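Local atomic coordinates of lactose Operon Repressor (Escherichia coli, PDB entry 1JYE), a protein that represses transcription of the lactose operon by binding its operator DNA, and loosens its hold on that DNA when an inducer sugar is bound. Residues G218-M223 with L243-Q248; Q228-L233 with M254-E259; G236-A241 with A266-V271. The protein carries 1 engineered substitution. All coordinates share one frame; numbering follows the deposited sequence.

Interaction 1: residues G218-M223 with L243-Q248; sequences GDWSAM and LVANDQ
N246 turns its side-chain amide toward the indole of W220, and the two flat groups stand obliquely to each other, their planes 47° apart. The benzo part of the indole makes the approach: CE3 of W220 lies 3.6 Å from ND2 of N246. Further round the ring, CZ3 of W220 meets A245 twice, at CB (3.7 Å) and at the carbonyl O (3.6 Å), the oxygen lying at the ring edge and near its plane. The same oxygen accepts from R197 NH1. Both ends of the amide are held. ND2 of N246 donates to the backbone O of W220 at 3.0 Å, with 163° at the hydrogen, on a lone pair in the carbonyl plane. N246 CG sits between its backbone N and carbonyl carbon (chi1 80°), and OD1 receives M249 N, which makes N246 the N-cap of helix 247-259. This is the C-terminal edge of the parallel strands in an alpha/beta domain of the periplasmic-binding-protein type, where the loops after strands 214-217 and 241-244 meet; a bound glycerol on N246 ND2 is consistent with a sugar pocket here. An alanine in place of N246 would probably leave W220 O without its amide donor and M249 N without its cap. CB of Q248 also lies close to W220 O, at 3.5 Å, while Q248 NE2 bonds D278 of the second subunit. The two helix starts come closest at A222, whose CA makes a C-H...O contact of 3.0 Å with Q248 O. Before it, D219 OD1 accepts S221 N at 2.9 Å in an Asx turn.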
# COMPACT_ATOMS: atom_id res chain seq x y z
N GLY A 218 13.70 11.22 6.66
CA GLY A 218 12.67 11.30 5.64
C GLY A 218 11.29 11.16 6.26
O GLY A 218 11.14 11.38 7.46
N ASP A 219 10.28 10.79 5.47
CA ASP A 219 8.93 10.64 6.01
C ASP A 219 8.22 9.36 5.60
O ASP A 219 6.98 9.30 5.63
CB ASP A 219 8.07 11.85 5.62
CG ASP A 219 7.81 11.94 4.12
OD1 ASP A 219 8.10 10.97 3.40
OD2 ASP A 219 7.31 13.00 3.66
N TRP A 220 9.00 8.34 5.24
CA TRP A 220 8.51 7.02 4.80
C TRP A 220 8.19 6.98 3.31
O TRP A 220 8.04 5.89 2.74
CB TRP A 220 7.25 6.59 5.57
CG TRP A 220 7.39 6.36 7.07
CD1 TRP A 220 6.53 6.79 8.04
CD2 TRP A 220 8.39 5.57 7.74
NE1 TRP A 220 6.91 6.31 9.26
CE2 TRP A 220 8.05 5.56 9.12
CE3 TRP A 220 9.52 4.86 7.32
CZ2 TRP A 220 8.81 4.87 10.08
CZ3 TRP A 220 10.28 4.17 8.28
CH2 TRP A 220 9.91 4.19 9.64
N SER A 221 8.10 8.14 2.66
CA SER A 221 7.76 8.18 1.24
C SER A 221 8.97 8.10 0.31
O SER A 221 10.08 8.49 0.66
CB SER A 221 6.97 9.45 0.90
OG SER A 221 7.81 10.59 0.92
N ALA A 222 8.73 7.59 -0.90
CA ALA A 222 9.80 7.48 -1.88
C ALA A 222 10.35 8.86 -2.21
O ALA A 222 11.56 9.03 -2.35
CB ALA A 222 9.28 6.81 -3.16
N MET A 223 9.48 9.86 -2.31
CA MET A 223 9.95 11.20 -2.65
C MET A 223 10.89 11.75 -1.58
O MET A 223 11.85 12.45 -1.91
CB MET A 223 8.77 12.16 -2.86
CG MET A 223 9.20 13.52 -3.43
SD MET A 223 10.13 13.39 -4.99
CE MET A 223 8.80 13.02 -6.15
N LEU A 243 21.98 2.96 4.55
CA LEU A 243 21.01 2.16 5.30
C LEU A 243 19.77 3.05 5.26
O LEU A 243 19.81 4.19 5.74
CB LEU A 243 21.48 1.94 6.74
CG LEU A 243 22.56 0.87 6.89
CD1 LEU A 243 23.27 1.02 8.24
CD2 LEU A 243 21.93 -0.51 6.76
N VAL A 244 18.69 2.56 4.68
CA VAL A 244 17.46 3.34 4.56
C VAL A 244 16.33 2.73 5.39
O VAL A 244 16.16 1.51 5.43
CB VAL A 244 17.05 3.45 3.07
CG1 VAL A 244 15.86 4.38 2.92
CG2 VAL A 244 18.23 3.97 2.26
N ALA A 245 15.55 3.60 6.05
CA ALA A 245 14.50 3.18 6.96
C ALA A 245 13.34 2.34 6.43
O ALA A 245 12.67 1.67 7.21
CB ALA A 245 13.96 4.40 7.71
N ASN A 246 13.09 2.39 5.13
CA ASN A 246 12.06 1.52 4.57
C ASN A 246 12.28 1.38 3.08
O ASN A 246 13.08 2.11 2.49
CB ASN A 246 10.63 1.99 4.95
CG ASN A 246 10.11 3.14 4.10
OD1 ASN A 246 10.86 3.84 3.44
ND2 ASN A 246 8.79 3.34 4.15
N ASP A 247 11.60 0.42 2.46
CA ASP A 247 11.80 0.17 1.05
C ASP A 247 11.38 1.31 0.13
O ASP A 247 12.04 1.57 -0.87
CB ASP A 247 11.09 -1.12 0.64
CG ASP A 247 11.72 -2.35 1.27
OD1 ASP A 247 12.87 -2.25 1.77
OD2 ASP A 247 11.08 -3.42 1.27
N GLN A 248 10.31 2.01 0.48
CA GLN A 248 9.87 3.12 -0.36
C GLN A 248 10.89 4.26 -0.36
O GLN A 248 11.18 4.82 -1.41
CB GLN A 248 8.49 3.61 0.08
CG GLN A 248 7.38 2.65 -0.31
CD GLN A 248 6.12 2.88 0.47
OE1 GLN A 248 6.04 2.58 1.65
NE2 GLN A 248 5.11 3.44 -0.20

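Interaction 2: residues Q228-L233 with M254-E259; sequences QTMQML and MRAITE
A256 sets its CB against T229 and M230, and side-chain atoms of both converge on that one methyl. CG2 of T229 and CG of M230 each lie 3.6 Å from A256 CB, and the sulphur SD of M230 approaches it to the same 3.6 Å. This is helix-helix packing within a parallel alpha/beta fold: helices 222-234 and 247-259 are the successive connections of strands 214-217, 241-244 and 269-271, and they lie side by side on one face of the sheet. The short segments run in similar directions, 39° apart, and their axes come within 8.6 Å. CA of M230 and CA of A256 are only 5.5 Å apart, a separation that the small alanine permits. Both T229 and M232 also rest on M242 of strand 241-244, so the helix is packed against the sheet as well as against its neighbour. T229 divides its side chain by polarity: OG1 lies anti to the carbonyl carbon (chi1 -58°) and bonds G225 O in its own helix, while CG2 meets A256. The bend at chi2 of M230 brings SD beside the alanine. One turn further on, L233 brings CD1 to 4.1 Å from A256 O and 4.2 Å from I257 CA; no hydrogen bond crosses between the segments. Away from this apolar patch, S280 and P285 of the second subunit pack on R255 and E259, and F226 takes a cation-pi contact from R255. R255 NE, 3.0 Å from E259 OE2, bonds it almost straight at 178°, in the guanidinium plane but from above the carboxylate plane.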
# COMPACT_ATOMS: atom_id res chain seq x y z
N GLN A 228 16.14 13.67 0.09
CA GLN A 228 17.23 13.61 1.06
C GLN A 228 18.52 13.10 0.45
O GLN A 228 19.61 13.62 0.74
CB GLN A 228 16.83 12.72 2.25
CG GLN A 228 15.72 13.31 3.11
CD GLN A 228 16.08 14.69 3.63
OE1 GLN A 228 17.15 14.88 4.22
NE2 GLN A 228 15.20 15.66 3.42
N THR A 229 18.42 12.09 -0.40
CA THR A 229 19.60 11.53 -1.04
C THR A 229 20.20 12.52 -2.04
O THR A 229 21.42 12.67 -2.11
CB THR A 229 19.27 10.20 -1.73
OG1 THR A 229 18.73 9.29 -0.76
CG2 THR A 229 20.53 9.58 -2.35
N MET A 230 19.35 13.19 -2.80
CA MET A 230 19.85 14.17 -3.76
C MET A 230 20.55 15.31 -3.02
O MET A 230 21.59 15.80 -3.47
CB MET A 230 18.71 14.75 -4.60
CG MET A 230 18.24 13.85 -5.73
SD MET A 230 19.55 13.41 -6.89
CE MET A 230 20.24 15.00 -7.24
N GLN A 231 19.99 15.72 -1.89
CA GLN A 231 20.58 16.81 -1.11
C GLN A 231 21.95 16.40 -0.58
O GLN A 231 22.88 17.21 -0.56
CB GLN A 231 19.66 17.20 0.04
CG GLN A 231 18.34 17.81 -0.42
CD GLN A 231 17.45 18.25 0.72
OE1 GLN A 231 16.29 18.62 0.52
NE2 GLN A 231 17.98 18.22 1.94
N MET A 232 22.05 15.15 -0.14
CA MET A 232 23.31 14.62 0.38
C MET A 232 24.36 14.60 -0.73
O MET A 232 25.49 15.08 -0.54
CB MET A 232 23.10 13.20 0.91
CG MET A 232 24.37 12.52 1.37
SD MET A 232 24.09 10.81 1.84
CE MET A 232 23.87 10.05 0.22
N LEU A 233 23.99 14.05 -1.88
CA LEU A 233 24.90 13.96 -3.01
C LEU A 233 25.30 15.34 -3.53
O LEU A 233 26.46 15.57 -3.87
CB LEU A 233 24.27 13.14 -4.13
CG LEU A 233 23.97 11.68 -3.78
CD1 LEU A 233 23.24 11.02 -4.94
CD2 LEU A 233 25.27 10.95 -3.48
N MET A 254 17.48 5.19 -4.48
CA MET A 254 18.00 4.52 -5.66
C MET A 254 17.82 5.39 -6.90
O MET A 254 18.70 5.45 -7.76
CB MET A 254 17.30 3.17 -5.84
CG MET A 254 17.73 2.14 -4.80
SD MET A 254 16.67 0.68 -4.78
CE MET A 254 16.91 0.08 -6.45
N ARG A 255 16.68 6.07 -6.99
CA ARG A 255 16.44 6.94 -8.13
C ARG A 255 17.43 8.11 -8.09
O ARG A 255 17.99 8.49 -9.12
CB ARG A 255 15.01 7.49 -8.12
CG ARG A 255 14.78 8.48 -9.25
CD ARG A 255 13.42 9.16 -9.20
NE ARG A 255 13.46 10.38 -10.00
CZ ARG A 255 12.76 11.48 -9.74
NH1 ARG A 255 11.94 11.53 -8.70
NH2 ARG A 255 12.92 12.56 -10.51
N ALA A 256 17.65 8.67 -6.91
CA ALA A 256 18.58 9.80 -6.77
C ALA A 256 19.98 9.38 -7.20
O ALA A 256 20.65 10.08 -7.95
CB ALA A 256 18.59 10.28 -5.32
N ILE A 257 20.41 8.22 -6.72
CA ILE A 257 21.73 7.68 -7.05
C ILE A 257 21.87 7.53 -8.56
O ILE A 257 22.84 8.00 -9.16
CB ILE A 257 21.94 6.31 -6.37
CG1 ILE A 257 22.00 6.48 -4.85
CG2 ILE A 257 23.21 5.65 -6.90
CD1 ILE A 257 21.87 5.19 -4.08
N THR A 258 20.89 6.88 -9.17
CA THR A 258 20.90 6.64 -10.61
C THR A 258 20.91 7.92 -11.44
O THR A 258 21.68 8.04 -12.39
CB THR A 258 19.70 5.77 -11.02
OG1 THR A 258 19.71 4.56 -10.25
CG2 THR A 258 19.78 5.42 -12.50
N GLU A 259 20.05 8.87 -11.09
CA GLU A 259 19.98 10.11 -11.85
C GLU A 259 21.22 10.98 -11.64
O GLU A 259 21.47 11.91 -12.41
CB GLU A 259 18.71 10.89 -11.49
CG GLU A 259 17.44 10.07 -11.69
CD GLU A 259 16.17 10.91 -11.76
OE1 GLU A 259 16.13 11.99 -11.15
OE2 GLU A 259 15.21 10.46 -12.43

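Interaction 3: residues G236-A241 with A266-V271; sequences GIVPTA and ADISVV
A241 and S269 pair as parallel beta neighbours, with CB of each on the same face of the sheet. Packing is tight at this end: the backbone N of S269 donates to T240 O at 2.8 Å, with 166° at the hydrogen. T240 O also receives a C-H...O contact from I268 CA at 3.3 Å, and A241 CA returns one to S269 O at 3.2 Å. The pairing starts strand 269-271, an outermost strand of the four-stranded parallel sheet within this chain, beside strand 241-244 of the same Rossmann-like alpha/beta domain. I268 carries the inner side of the contact. Its CG1, anti to the carbonyl carbon (chi1 -61°), lies 3.4 Å from P239 O, and the same side chain packs on L233 and I257, under helices 222-234 and 247-259 on the face of the sheet that carries V270.

Toward the other end the fit slackens. V238, an exposed residue, crosses the end of I268 at about a right angle, and CG1 of V238 comes no nearer than 4.0 Å to CD1 of I268. Here the backbones are joined through a water, which gives one hydrogen to D267 O at 2.8 Å and the other to P239 O at 3.1 Å. The polar side chains look elsewhere: T240 OG1 bonds H179 and Q181 O, D267 forms a salt bridge with R263, and S269 OG accepts from L330 N. Where P239 and D267 face each other, neither carbonyl oxygen can donate, so no direct hydrogen bond can form between them; the water, donating to each, supplies the hydrogens that they lack.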
# COMPACT_ATOMS: atom_id res chain seq x y z
N GLY A 236 28.14 16.95 -1.86
CA GLY A 236 29.47 16.40 -2.06
C GLY A 236 29.72 15.22 -1.15
O GLY A 236 30.84 14.71 -1.07
N ILE A 237 28.68 14.78 -0.44
CA ILE A 237 28.81 13.63 0.45
C ILE A 237 28.39 12.39 -0.32
O ILE A 237 27.21 12.20 -0.62
CB ILE A 237 27.91 13.80 1.69
CG1 ILE A 237 28.34 15.05 2.47
CG2 ILE A 237 28.00 12.56 2.58
CD1 ILE A 237 27.51 15.33 3.71
N VAL A 238 29.37 11.55 -0.65
CA VAL A 238 29.11 10.34 -1.42
C VAL A 238 29.55 9.09 -0.67
O VAL A 238 30.72 8.71 -0.70
CB VAL A 238 29.83 10.39 -2.79
CG1 VAL A 238 29.40 9.22 -3.65
CG2 VAL A 238 29.54 11.71 -3.49
N PRO A 239 28.61 8.43 0.01
CA PRO A 239 28.94 7.22 0.75
C PRO A 239 29.06 6.06 -0.23
O PRO A 239 28.70 6.20 -1.40
CB PRO A 239 27.75 7.06 1.68
CG PRO A 239 26.61 7.49 0.80
CD PRO A 239 27.17 8.75 0.15
N THR A 240 29.56 4.92 0.23
CA THR A 240 29.64 3.75 -0.63
C THR A 240 28.42 2.89 -0.34
O THR A 240 28.09 1.99 -1.10
CB THR A 240 30.93 2.93 -0.39
OG1 THR A 240 31.02 2.53 0.98
CG2 THR A 240 32.16 3.75 -0.77
N ALA A 241 27.73 3.19 0.76
CA ALA A 241 26.53 2.44 1.13
C ALA A 241 25.57 3.27 1.97
O ALA A 241 25.98 4.19 2.68
CB ALA A 241 26.92 1.17 1.89
N ALA A 266 26.98 -1.18 -7.43
CA ALA A 266 28.38 -1.02 -7.80
C ALA A 266 29.04 0.24 -7.24
O ALA A 266 30.19 0.20 -6.80
CB ALA A 266 28.51 -1.04 -9.32
N ASP A 267 28.32 1.36 -7.26
CA ASP A 267 28.86 2.61 -6.76
C ASP A 267 28.36 2.91 -5.35
O ASP A 267 29.15 3.22 -4.46
CB ASP A 267 28.50 3.76 -7.70
CG ASP A 267 29.22 3.67 -9.03
OD1 ASP A 267 28.67 4.14 -10.05
OD2 ASP A 267 30.36 3.14 -9.06
N ILE A 268 27.05 2.81 -5.15
CA ILE A 268 26.48 3.05 -3.83
C ILE A 268 25.50 1.93 -3.50
O ILE A 268 24.46 1.79 -4.15
CB ILE A 268 25.74 4.40 -3.75
CG1 ILE A 268 26.72 5.54 -4.03
CG2 ILE A 268 25.12 4.57 -2.36
CD1 ILE A 268 26.10 6.92 -3.91
N SER A 269 25.83 1.14 -2.49
CA SER A 269 24.96 0.04 -2.06
C SER A 269 23.82 0.60 -1.24
O SER A 269 23.95 1.63 -0.57
CB SER A 269 25.75 -0.98 -1.24
OG SER A 269 26.64 -1.72 -2.06
N VAL A 270 22.68 -0.09 -1.28
CA VAL A 270 21.51 0.35 -0.55
C VAL A 270 20.81 -0.80 0.14
O VAL A 270 20.62 -1.87 -0.46
CB VAL A 270 20.49 1.04 -1.50
CG1 VAL A 270 19.25 1.47 -0.73
CG2 VAL A 270 21.14 2.24 -2.18
N VAL A 271 20.44 -0.60 1.40
CA VAL A 271 19.70 -1.60 2.15
C VAL A 271 18.40 -0.95 2.59
O VAL A 271 18.41 0.14 3.18
CB VAL A 271 20.47 -2.07 3.41
CG1 VAL A 271 19.66 -3.11 4.15
CG2 VAL A 271 21.82 -2.65 3.00
O HOH W 1 30.46 5.65 -3.83

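Along the chain the first partners come in the order 218-223, 228-233, 236-241 and the second partners follow in the same order, 243-248, 254-259, 266-271. Every pair of contacts therefore crosses and none nests. Interaction 1 closes a loop over 19 intervening residues, interaction 2 over 20 and interaction 3 over 24. The first joins the starts of helices 222-234 and 247-259, the second their flanks, and the third the entries to strands 241-244 and 269-271. Interactions 1 and 3 meet in the sheet through V244 N and V271 O, a probable hydrogen bond; interactions 2 and 3 meet where I257 packs on I268 and V270.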